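Local structure of adenosine 5'-monophosphoramidase (Candida albicans, 6IQ1) at residues A26-F31 / L61-P66. The protein probably hydrolyses adenosine 5'-monophosphoramidate substrates to AMP and an amine or ammonia, as a homodimeric enzyme of the histidine triad family. Numbering follows the deposited sequence.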
# COMPACT_ATOMS: atom_id res chain seq x y z
N ALA D 26 18.35 -4.37 7.11
CA ALA D 26 19.34 -4.37 6.04
C ALA D 26 18.80 -3.69 4.78
O ALA D 26 19.54 -3.00 4.07
CB ALA D 26 19.77 -5.81 5.72
N LYS D 27 17.51 -3.86 4.50
CA LYS D 27 16.92 -3.36 3.27
C LYS D 27 15.93 -2.21 3.44
O LYS D 27 15.64 -1.52 2.46
CB LYS D 27 16.25 -4.51 2.50
CG LYS D 27 17.25 -5.37 1.72
CD LYS D 27 16.63 -6.70 1.29
CE LYS D 27 17.71 -7.72 0.89
NZ LYS D 27 18.66 -7.17 -0.13
N THR D 28 15.40 -1.97 4.65
CA THR D 28 14.31 -1.03 4.81
C THR D 28 14.61 -0.01 5.89
O THR D 28 15.31 -0.31 6.87
CB THR D 28 13.01 -1.80 5.14
OG1 THR D 28 12.70 -2.69 4.06
CG2 THR D 28 11.84 -0.86 5.33
N TYR D 29 14.07 1.21 5.72
CA TYR D 29 14.24 2.30 6.68
C TYR D 29 12.91 2.98 6.97
O TYR D 29 12.19 3.38 6.04
CB TYR D 29 15.26 3.33 6.16
CG TYR D 29 15.65 4.37 7.19
CD1 TYR D 29 14.85 5.49 7.41
CD2 TYR D 29 16.80 4.23 7.93
CE1 TYR D 29 15.18 6.43 8.35
CE2 TYR D 29 17.16 5.19 8.87
CZ TYR D 29 16.35 6.28 9.08
OH TYR D 29 16.69 7.22 10.02
N SER D 30 12.59 3.16 8.24
CA SER D 30 11.31 3.78 8.59
C SER D 30 11.48 4.84 9.68
O SER D 30 12.37 4.76 10.52
CB SER D 30 10.28 2.71 9.00
OG SER D 30 10.71 1.99 10.13
N PHE D 31 10.58 5.83 9.65
CA PHE D 31 10.69 7.03 10.46
C PHE D 31 9.36 7.77 10.43
O PHE D 31 8.53 7.56 9.54
CB PHE D 31 11.83 7.94 9.97
CG PHE D 31 11.71 8.36 8.52
CD1 PHE D 31 12.01 7.48 7.49
CD2 PHE D 31 11.32 9.65 8.19
CE1 PHE D 31 11.91 7.87 6.15
CE2 PHE D 31 11.22 10.05 6.85
CZ PHE D 31 11.50 9.16 5.83
N LEU D 61 11.24 -5.11 -2.17
CA LEU D 61 9.79 -5.14 -2.02
C LEU D 61 9.36 -6.18 -1.01
O LEU D 61 8.42 -5.97 -0.25
CB LEU D 61 9.12 -5.41 -3.37
CG LEU D 61 9.23 -4.30 -4.41
CD1 LEU D 61 8.43 -4.66 -5.65
CD2 LEU D 61 8.79 -2.96 -3.86
N SER D 62 10.06 -7.32 -0.97
CA SER D 62 9.65 -8.42 -0.09
C SER D 62 9.79 -8.05 1.37
O SER D 62 9.07 -8.59 2.22
CB SER D 62 10.48 -9.66 -0.38
OG SER D 62 10.04 -10.28 -1.58
N ASP D 63 10.69 -7.12 1.70
CA ASP D 63 10.97 -6.78 3.08
C ASP D 63 10.06 -5.69 3.63
O ASP D 63 9.95 -5.55 4.86
CB ASP D 63 12.44 -6.39 3.20
CG ASP D 63 12.84 -6.06 4.60
OD1 ASP D 63 12.73 -6.93 5.48
OD2 ASP D 63 13.27 -4.91 4.84
N ILE D 64 9.36 -4.95 2.77
CA ILE D 64 8.62 -3.77 3.20
C ILE D 64 7.42 -4.15 4.07
O ILE D 64 7.29 -3.70 5.21
CB ILE D 64 8.21 -2.94 1.98
CG1 ILE D 64 9.40 -2.11 1.54
CG2 ILE D 64 6.99 -2.04 2.28
CD1 ILE D 64 9.26 -1.65 0.14
N LEU D 65 6.51 -4.96 3.55
CA LEU D 65 5.30 -5.26 4.32
C LEU D 65 5.57 -5.99 5.65
O LEU D 65 4.84 -5.71 6.62
CB LEU D 65 4.32 -6.06 3.44
CG LEU D 65 3.81 -5.24 2.25
CD1 LEU D 65 2.86 -6.05 1.39
CD2 LEU D 65 3.18 -3.91 2.71
N PRO D 66 6.55 -6.89 5.78
CA PRO D 66 6.87 -7.37 7.13
C PRO D 66 7.33 -6.27 8.07
O PRO D 66 7.01 -6.30 9.26
CB PRO D 66 7.96 -8.42 6.87
CG PRO D 66 7.61 -8.95 5.54
CD PRO D 66 7.18 -7.74 4.75
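Thr28 and Asp63 meet through a single pair of oxygens: the hydroxyl OG1 of Thr28 donates to OD2 of Asp63 at 2.4 Å. That is shorter than a normal hydrogen bond, and at this resolution the detail of the geometry is doubtful. Each partner owes its reach to its first torsion. In Thr28, chi1 of -61° puts OG1 beside the backbone N, on the side where Asp63 lies; Asp63 has CG opposite its own backbone N (chi1 -178°), which extends the carboxylate from the helix to the strand. Just ahead of the strand, CB of Lys27 lies 3.8 Å from the same OD2 of Asp63.

Here the start of strand 28-32 meets helix 58-74, the helix lying over one face of the antiparallel HIT-domain sheet. Strand 28-32 runs between strands 21-24 and 42-46, and Thr28 also touches Ile44 on the latter.

Although Lys27 sets off toward the helix, its amine does not join Asp63: NZ of Lys27 ends 7.7 Å from OD2 of Asp63. The chain bends at its last torsion and turns NZ away from Asp63, into a salt bridge with Asp59, one turn earlier in helix 58-74, and Lys27 makes a cation-pi contact with Tyr60.

Ile64 adds a looser contact, its CG1 lying 4.2 Å from OG1 of Thr28. Its side chain also comes within about 4 Å of that of Phe107, an AMP-binding residue by similarity, and packs on Leu65 of the second subunit, at the same dimer interface where Ser62 OG bonds to Ser62 O of that subunit.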